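Local coordinates for protein 3-chlorocatechol 1,2-dioxygenase (Rhodococcus opacus, PDB 2BOY) that probably cleaves catechols such as 3-chlorocatechol between their two hydroxyl-bearing ring carbons, with a ferric iron at its active site, at residues I104-V110 against E244-T250; M124-D128 against L144-K148. All blocks are in the same frame, centred on the assembly; numbering follows the deposited sequence.

Contact 1: residues I104-V110 against E244-T250; sequences IFRGEVV and ETSYKFT
R106 lies back along its own strand, over I104 CG2, where the E244 side chain reaches across to it on the outer side of a parallel beta pair in the beta barrel of this intradiol dioxygenase. From CB, 3.7 Å from T245 O, the chain runs extended through CG, still near that oxygen, to CD, nearest the E244 carboxylate, and to NE, 3.3 Å from E244 CD. CZ follows 3.8 Å from E244 OE2, and NH2 ends the run in a weak salt bridge to E244 OE2 (3.3 Å), the carboxylate standing at the guanidinium edge with the two planes 87° apart. With an alanine at E244 the carboxylate is gone, and this guanidinium is likely to lose its charged mate and become freer to swing. The other face, with F105, T245, Y247, V109 and F249, is largely apolar. Because its CG stands anti to the backbone N (chi1 -179°), F105 brings CZ to Y247 CB at 3.6 Å and F249 CZ at 4.2 Å, and CD2 to T245 CG2 at 3.6 Å. W194 meets both phenylalanine rings, and T245 OG1 bonds to S231 O. Between the backbones the shortest bond is F249 N to E108 O, 2.7 Å.

Contact 2: residues M124-D128 against L144-K148; sequences MWQAD and LFRGK
M124 and G147 form a hydrogen-bonded antiparallel pair where strands 121-125 and 146-150 meet in the beta sheet beside the iron site. Backbone bonds come first: M124 N donates to G147 O at 2.8 Å and G147 N returns one to M124 O at 3.0 Å. Next along, W125 faces R146 as a non-hydrogen-bonded pair. Beyond it, Q126 N still reaches F145 O at 3.2 Å, a more bent bond. One water carries the link further, donating to Q126 O and to L144 O.

The arginine-aromatic contact is on the side of the pair carrying W125 and R146. There the guanidinium crosses the indole at a slant, although their planes are only 14° apart, with NH1 3.5 Å from W125 CD1. R146 NE bonds to the hydroxyl of S134 and NH1 to Y78 O, which hold the group in this buried spot; S134 follows the iron ligand Y133. The indole in turn stacks on the ring of H193, another iron ligand, so this pair contributes a second-shell wall to the metal site.

Packing on the F145 ring comes next. The F145 backbone is in the left-handed helical region. Q126 and D128 approach opposite carbons of the ring obliquely, F145 CD2 lying 3.5 Å from Q126 CD and F145 CE1 3.5 Å from D128 CB, both from the same side as A127 O, which sits over that face. Q126 CG stands between the backbone N and the carbonyl carbon (chi1 66°), which brings the amide to the ring, inclined 26° to it.

That amide is fixed by its own bonds: OE1 bonds to T161 OG1 and NE2 donates to I162 O. Q126 NE2 also donates to A127 O, 3.1 Å away and almost exactly in the amide plane.

Overall arrangement
Both contacts belong to one curled mixed sheet, with centres 16 Å apart and nearest atoms about 7 Å apart, so they do not touch directly. Strands 102-110 and 121-125 follow each other in the chain, then comes 146-150, and 241-250 closes contact 1 near the C-terminus; contact 2 thus falls wholly within the span that contact 1 brackets. Strand 187-197 connects them: its W194 meets F105 and F249 of contact 1 and M124 of contact 2. The same strand carries the iron ligands H191 and H193. Contact 2 lies right beside the metal, whereas the nearest side chains of contact 1 stay about 10 Å from those two histidines.

Contact 1: residues I104-V110 against E244-T250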
ATOM      1  N   ILE A 104     -31.501   9.360  23.979  1.00 18.80           N
ATOM      2  CA  ILE A 104     -31.098  10.398  24.945  1.00 18.76           C
ATOM      3  C   ILE A 104     -29.839   9.909  25.598  1.00 18.80           C
ATOM      4  O   ILE A 104     -29.820   8.841  26.260  1.00 18.96           O
ATOM      5  CB  ILE A 104     -32.197  10.713  25.985  1.00 19.84           C
ATOM      6  CG1 ILE A 104     -33.534  11.050  25.281  1.00 19.21           C
ATOM      7  CG2 ILE A 104     -31.739  11.801  26.940  1.00 20.23           C
ATOM      8  CD1 ILE A 104     -33.485  12.228  24.286  1.00 21.12           C
ATOM      9  N   PHE A 105     -28.772  10.690  25.415  1.00 18.29           N
ATOM     10  CA  PHE A 105     -27.442  10.284  25.893  1.00 17.69           C
ATOM     11  C   PHE A 105     -27.039  11.184  27.067  1.00 17.92           C
ATOM     12  O   PHE A 105     -27.010  12.410  26.919  1.00 18.45           O
ATOM     13  CB  PHE A 105     -26.418  10.329  24.739  1.00 17.28           C
ATOM     14  CG  PHE A 105     -25.022   9.906  25.146  1.00 16.81           C
ATOM     15  CD1 PHE A 105     -24.240  10.730  25.954  1.00 19.78           C
ATOM     16  CD2 PHE A 105     -24.495   8.686  24.713  1.00 17.87           C
ATOM     17  CE1 PHE A 105     -22.935  10.357  26.364  1.00 16.96           C
ATOM     18  CE2 PHE A 105     -23.177   8.294  25.074  1.00 17.15           C
ATOM     19  CZ  PHE A 105     -22.412   9.143  25.940  1.00 17.68           C
ATOM     20  N   ARG A 106     -26.838  10.591  28.246  1.00 16.16           N
ATOM     21  CA  ARG A 106     -26.466  11.356  29.439  1.00 17.19           C
ATOM     22  C   ARG A 106     -24.983  11.123  29.665  1.00 16.66           C
ATOM     23  O   ARG A 106     -24.554   9.993  29.997  1.00 16.94           O
ATOM     24  CB  ARG A 106     -27.281  10.871  30.658  1.00 17.65           C
ATOM     25  CG  ARG A 106     -28.788  11.074  30.472  1.00 19.18           C
ATOM     26  CD  ARG A 106     -29.666  10.528  31.637  1.00 28.96           C
ATOM     27  NE  ARG A 106     -31.113  10.564  31.290  1.00 29.87           N
ATOM     28  CZ  ARG A 106     -31.789  11.691  31.157  1.00 29.25           C
ATOM     29  NH1 ARG A 106     -31.135  12.824  31.357  1.00 30.27           N
ATOM     30  NH2 ARG A 106     -33.096  11.690  30.856  1.00 25.75           N
ATOM     31  N   GLY A 107     -24.186  12.185  29.473  1.00 18.70           N
ATOM     32  CA  GLY A 107     -22.741  12.104  29.602  1.00 16.50           C
ATOM     33  C   GLY A 107     -22.229  12.728  30.889  1.00 18.37           C
ATOM     34  O   GLY A 107     -22.856  13.633  31.468  1.00 17.80           O
ATOM     35  N   GLU A 108     -21.084  12.233  31.348  1.00 18.04           N
ATOM     36  CA  GLU A 108     -20.377  12.858  32.452  1.00 19.12           C
ATOM     37  C   GLU A 108     -18.892  12.728  32.099  1.00 18.98           C
ATOM     38  O   GLU A 108     -18.454  11.691  31.532  1.00 18.89           O
ATOM     39  CB  GLU A 108     -20.683  12.134  33.798  1.00 21.30           C
ATOM     40  CG  GLU A 108     -20.053  12.838  35.029  1.00 25.15           C
ATOM     41  CD  GLU A 108     -20.177  12.053  36.335  1.00 32.17           C
ATOM     42  OE1 GLU A 108     -20.211  10.796  36.290  1.00 34.09           O
ATOM     43  OE2 GLU A 108     -20.183  12.705  37.413  1.00 34.10           O
ATOM     44  N   VAL A 109     -18.126  13.755  32.440  1.00 19.19           N
ATOM     45  CA  VAL A 109     -16.676  13.720  32.289  1.00 18.10           C
ATOM     46  C   VAL A 109     -16.055  14.055  33.651  1.00 19.59           C
ATOM     47  O   VAL A 109     -16.397  15.099  34.233  1.00 18.57           O
ATOM     48  CB  VAL A 109     -16.120  14.701  31.217  1.00 17.57           C
ATOM     49  CG1 VAL A 109     -14.581  14.456  31.039  1.00 16.93           C
ATOM     50  CG2 VAL A 109     -16.877  14.589  29.817  1.00 16.76           C
ATOM     51  N   VAL A 110     -15.178  13.165  34.132  1.00 18.67           N
ATOM     52  CA  VAL A 110     -14.504  13.360  35.429  1.00 20.47           C
ATOM     53  C   VAL A 110     -12.982  13.365  35.245  1.00 22.47           C
ATOM     54  O   VAL A 110     -12.505  12.963  34.192  1.00 20.91           O
ATOM     55  CB  VAL A 110     -14.898  12.266  36.413  1.00 20.25           C
ATOM     56  CG1 VAL A 110     -16.437  12.308  36.707  1.00 20.41           C
ATOM     57  CG2 VAL A 110     -14.395  10.831  35.941  1.00 17.49           C
ATOM     58  N   GLU A 244     -32.596   5.478  26.214  1.00 22.79           N
ATOM     59  CA  GLU A 244     -31.711   6.297  27.023  1.00 23.53           C
ATOM     60  C   GLU A 244     -30.463   5.507  27.394  1.00 22.54           C
ATOM     61  O   GLU A 244     -30.507   4.280  27.582  1.00 21.63           O
ATOM     62  CB  GLU A 244     -32.473   6.760  28.256  1.00 24.00           C
ATOM     63  CG  GLU A 244     -31.649   7.432  29.311  1.00 30.59           C
ATOM     64  CD  GLU A 244     -32.516   7.718  30.535  1.00 36.94           C
ATOM     65  OE1 GLU A 244     -32.187   7.192  31.628  1.00 42.16           O
ATOM     66  OE2 GLU A 244     -33.543   8.425  30.383  1.00 38.47           O
ATOM     67  N   THR A 245     -29.343   6.215  27.487  1.00 21.07           N
ATOM     68  CA  THR A 245     -28.084   5.585  27.874  1.00 20.89           C
ATOM     69  C   THR A 245     -27.205   6.600  28.624  1.00 20.39           C
ATOM     70  O   THR A 245     -27.480   7.772  28.579  1.00 18.82           O
ATOM     71  CB  THR A 245     -27.400   4.988  26.621  1.00 20.68           C
ATOM     72  OG1 THR A 245     -26.330   4.122  27.036  1.00 22.27           O
ATOM     73  CG2 THR A 245     -26.694   6.073  25.774  1.00 19.96           C
ATOM     74  N   SER A 246     -26.184   6.122  29.340  1.00 20.80           N
ATOM     75  CA  SER A 246     -25.368   6.966  30.208  1.00 21.79           C
ATOM     76  C   SER A 246     -23.962   6.488  29.985  1.00 20.56           C
ATOM     77  O   SER A 246     -23.730   5.285  29.779  1.00 20.91           O
ATOM     78  CB  SER A 246     -25.696   6.740  31.694  1.00 21.40           C
ATOM     79  OG  SER A 246     -27.010   7.191  31.969  1.00 30.57           O
ATOM     80  N   TYR A 247     -23.023   7.415  30.027  1.00 20.07           N
ATOM     81  CA  TYR A 247     -21.608   7.057  29.968  1.00 19.52           C
ATOM     82  C   TYR A 247     -20.787   8.048  30.749  1.00 18.85           C
ATOM     83  O   TYR A 247     -21.067   9.243  30.730  1.00 19.24           O
ATOM     84  CB  TYR A 247     -21.070   7.012  28.524  1.00 18.79           C
ATOM     85  CG  TYR A 247     -19.710   6.349  28.424  1.00 18.84           C
ATOM     86  CD1 TYR A 247     -19.578   4.944  28.466  1.00 20.96           C
ATOM     87  CD2 TYR A 247     -18.567   7.120  28.298  1.00 19.79           C
ATOM     88  CE1 TYR A 247     -18.305   4.327  28.406  1.00 20.78           C
ATOM     89  CE2 TYR A 247     -17.323   6.553  28.228  1.00 20.33           C
ATOM     90  CZ  TYR A 247     -17.193   5.146  28.289  1.00 22.33           C
ATOM     91  OH  TYR A 247     -15.936   4.594  28.199  1.00 22.44           O
ATOM     92  N   LYS A 248     -19.739   7.550  31.390  1.00 18.15           N
ATOM     93  CA  LYS A 248     -18.821   8.420  32.093  1.00 18.77           C
ATOM     94  C   LYS A 248     -17.444   8.339  31.478  1.00 18.51           C
ATOM     95  O   LYS A 248     -16.829   7.242  31.467  1.00 18.13           O
ATOM     96  CB  LYS A 248     -18.716   8.019  33.579  1.00 20.50           C
ATOM     97  CG  LYS A 248     -17.657   8.817  34.358  1.00 20.87           C
ATOM     98  CD  LYS A 248     -17.497   8.367  35.849  1.00 27.87           C
ATOM     99  CE  LYS A 248     -16.579   7.121  35.988  1.00 35.02           C
ATOM    100  NZ  LYS A 248     -16.768   6.338  37.293  1.00 34.95           N
ATOM    101  N   PHE A 249     -16.965   9.486  30.973  1.00 17.93           N
ATOM    102  CA  PHE A 249     -15.631   9.624  30.398  1.00 18.41           C
ATOM    103  C   PHE A 249     -14.638  10.137  31.461  1.00 18.01           C
ATOM    104  O   PHE A 249     -15.009  10.903  32.356  1.00 18.55           O
ATOM    105  CB  PHE A 249     -15.613  10.673  29.281  1.00 18.51           C
ATOM    106  CG  PHE A 249     -16.594  10.400  28.127  1.00 18.34           C
ATOM    107  CD1 PHE A 249     -17.848  10.993  28.128  1.00 19.43           C
ATOM    108  CD2 PHE A 249     -16.192   9.658  27.012  1.00 16.16           C
ATOM    109  CE1 PHE A 249     -18.743  10.823  27.053  1.00 17.26           C
ATOM    110  CE2 PHE A 249     -17.095   9.459  25.933  1.00 18.87           C
ATOM    111  CZ  PHE A 249     -18.347  10.079  25.969  1.00 15.34           C
ATOM    112  N   THR A 250     -13.385   9.712  31.355  1.00 18.11           N
ATOM    113  CA  THR A 250     -12.336  10.231  32.251  1.00 19.28           C
ATOM    114  C   THR A 250     -11.211  10.863  31.450  1.00 19.40           C
ATOM    115  O   THR A 250     -10.762  10.275  30.472  1.00 20.29           O
ATOM    116  CB  THR A 250     -11.780   9.148  33.150  1.00 18.40           C
ATOM    117  OG1 THR A 250     -12.835   8.619  33.967  1.00 19.01           O
ATOM    118  CG2 THR A 250     -10.782   9.770  34.189  1.00 21.30           C
TER

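Contact 2: residues M124-D128 against L144-K148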
ATOM      1  N   MET A 124     -18.796  15.461  18.568  1.00 17.90           N
ATOM      2  CA  MET A 124     -19.402  14.127  18.340  1.00 16.04           C
ATOM      3  C   MET A 124     -19.881  14.023  16.912  1.00 15.28           C
ATOM      4  O   MET A 124     -20.369  15.004  16.378  1.00 15.09           O
ATOM      5  CB  MET A 124     -20.552  13.906  19.314  1.00 16.41           C
ATOM      6  CG  MET A 124     -20.975  12.429  19.517  1.00 17.96           C
ATOM      7  SD  MET A 124     -22.086  11.726  18.209  1.00 20.20           S
ATOM      8  CE  MET A 124     -23.721  11.934  18.942  1.00 17.05           C
ATOM      9  N   TRP A 125     -19.617  12.888  16.259  1.00 14.30           N
ATOM     10  CA  TRP A 125     -20.163  12.657  14.923  1.00 15.35           C
ATOM     11  C   TRP A 125     -20.623  11.230  14.831  1.00 16.30           C
ATOM     12  O   TRP A 125     -20.099  10.345  15.515  1.00 16.23           O
ATOM     13  CB  TRP A 125     -19.171  13.034  13.783  1.00 14.43           C
ATOM     14  CG  TRP A 125     -17.898  12.219  13.663  1.00 15.66           C
ATOM     15  CD1 TRP A 125     -17.591  11.344  12.666  1.00 16.10           C
ATOM     16  CD2 TRP A 125     -16.722  12.286  14.512  1.00 15.61           C
ATOM     17  NE1 TRP A 125     -16.320  10.840  12.838  1.00 16.61           N
ATOM     18  CE2 TRP A 125     -15.770  11.368  13.980  1.00 16.85           C
ATOM     19  CE3 TRP A 125     -16.399  12.998  15.689  1.00 15.45           C
ATOM     20  CZ2 TRP A 125     -14.504  11.129  14.580  1.00 15.25           C
ATOM     21  CZ3 TRP A 125     -15.143  12.770  16.296  1.00 15.78           C
ATOM     22  CH2 TRP A 125     -14.214  11.828  15.742  1.00 16.43           C
ATOM     23  N   GLN A 126     -21.603  10.998  13.964  1.00 16.12           N
ATOM     24  CA  GLN A 126     -22.196   9.686  13.847  1.00 15.91           C
ATOM     25  C   GLN A 126     -22.860   9.653  12.485  1.00 16.40           C
ATOM     26  O   GLN A 126     -23.109  10.701  11.883  1.00 15.60           O
ATOM     27  CB  GLN A 126     -23.259   9.459  14.950  1.00 15.32           C
ATOM     28  CG  GLN A 126     -24.515  10.399  14.788  1.00 16.03           C
ATOM     29  CD  GLN A 126     -25.631  10.034  15.722  1.00 18.87           C
ATOM     30  OE1 GLN A 126     -25.706  10.534  16.841  1.00 17.30           O
ATOM     31  NE2 GLN A 126     -26.537   9.171  15.250  1.00 17.78           N
ATOM     32  N   ALA A 127     -23.188   8.442  12.060  1.00 16.85           N
ATOM     33  CA  ALA A 127     -23.964   8.211  10.858  1.00 17.86           C
ATOM     34  C   ALA A 127     -25.443   8.366  11.165  1.00 18.27           C
ATOM     35  O   ALA A 127     -25.855   8.324  12.315  1.00 17.95           O
ATOM     36  CB  ALA A 127     -23.683   6.796  10.333  1.00 17.39           C
ATOM     37  N   ASP A 128     -26.256   8.516  10.111  1.00 18.52           N
ATOM     38  CA  ASP A 128     -27.682   8.622  10.301  1.00 19.88           C
ATOM     39  C   ASP A 128     -28.300   7.223  10.366  1.00 20.35           C
ATOM     40  O   ASP A 128     -27.585   6.217  10.398  1.00 19.89           O
ATOM     41  CB  ASP A 128     -28.323   9.509   9.184  1.00 19.66           C
ATOM     42  CG  ASP A 128     -28.376   8.817   7.824  1.00 21.75           C
ATOM     43  OD1 ASP A 128     -27.940   7.651   7.657  1.00 23.20           O
ATOM     44  OD2 ASP A 128     -28.829   9.404   6.829  1.00 23.62           O
ATOM     45  N   LEU A 144     -24.939  17.443   9.222  1.00 17.49           N
ATOM     46  CA  LEU A 144     -25.976  16.586   9.801  1.00 17.62           C
ATOM     47  C   LEU A 144     -25.233  15.650  10.773  1.00 17.25           C
ATOM     48  O   LEU A 144     -24.190  15.091  10.385  1.00 19.72           O
ATOM     49  CB  LEU A 144     -26.636  15.732   8.747  1.00 16.86           C
ATOM     50  CG  LEU A 144     -27.983  15.140   9.167  1.00 18.72           C
ATOM     51  CD1 LEU A 144     -29.021  16.325   9.126  1.00 20.02           C
ATOM     52  CD2 LEU A 144     -28.341  14.026   8.246  1.00 18.95           C
ATOM     53  N   PHE A 145     -25.768  15.460  11.978  1.00 16.46           N
ATOM     54  CA  PHE A 145     -25.229  14.481  12.942  1.00 16.42           C
ATOM     55  C   PHE A 145     -23.755  14.738  13.279  1.00 16.23           C
ATOM     56  O   PHE A 145     -23.008  13.807  13.538  1.00 15.01           O
ATOM     57  CB  PHE A 145     -25.426  13.029  12.475  1.00 17.06           C
ATOM     58  CG  PHE A 145     -26.841  12.550  12.658  1.00 17.60           C
ATOM     59  CD1 PHE A 145     -27.649  12.280  11.540  1.00 17.53           C
ATOM     60  CD2 PHE A 145     -27.389  12.483  13.930  1.00 15.16           C
ATOM     61  CE1 PHE A 145     -28.982  11.888  11.730  1.00 20.83           C
ATOM     62  CE2 PHE A 145     -28.714  12.074  14.141  1.00 16.14           C
ATOM     63  CZ  PHE A 145     -29.507  11.780  13.024  1.00 15.29           C
ATOM     64  N   ARG A 146     -23.407  16.020  13.351  1.00 16.92           N
ATOM     65  CA  ARG A 146     -22.093  16.471  13.835  1.00 16.34           C
ATOM     66  C   ARG A 146     -22.315  17.676  14.730  1.00 17.64           C
ATOM     67  O   ARG A 146     -22.984  18.652  14.321  1.00 18.47           O
ATOM     68  CB  ARG A 146     -21.236  16.881  12.623  1.00 15.95           C
ATOM     69  CG  ARG A 146     -20.932  15.737  11.651  1.00 16.57           C
ATOM     70  CD  ARG A 146     -20.110  16.132  10.405  1.00 14.06           C
ATOM     71  NE  ARG A 146     -19.878  15.007   9.501  1.00 15.00           N
ATOM     72  CZ  ARG A 146     -18.882  14.116   9.598  1.00 16.23           C
ATOM     73  NH1 ARG A 146     -17.979  14.168  10.612  1.00 16.63           N
ATOM     74  NH2 ARG A 146     -18.779  13.163   8.672  1.00 14.84           N
ATOM     75  N   GLY A 147     -21.751  17.658  15.951  1.00 17.35           N
ATOM     76  CA  GLY A 147     -21.955  18.783  16.853  1.00 18.24           C
ATOM     77  C   GLY A 147     -20.922  18.874  17.959  1.00 18.02           C
ATOM     78  O   GLY A 147     -20.304  17.855  18.336  1.00 18.61           O
ATOM     79  N   LYS A 148     -20.801  20.069  18.518  1.00 18.61           N
ATOM     80  CA  LYS A 148     -19.934  20.302  19.666  1.00 19.73           C
ATOM     81  C   LYS A 148     -20.786  20.694  20.868  1.00 19.79           C
ATOM     82  O   LYS A 148     -21.682  21.528  20.752  1.00 19.54           O
ATOM     83  CB  LYS A 148     -18.959  21.432  19.374  1.00 19.94           C
ATOM     84  CG  LYS A 148     -17.977  21.074  18.270  1.00 23.06           C
ATOM     85  CD  LYS A 148     -17.170  22.265  17.906  1.00 26.74           C
ATOM     86  CE  LYS A 148     -16.017  21.895  17.001  1.00 27.74           C
ATOM     87  NZ  LYS A 148     -15.221  23.108  16.856  1.00 28.67           N
TER
HETATM   88  O   HOH W   1     -22.745  12.648   9.968  1.00 19.35           O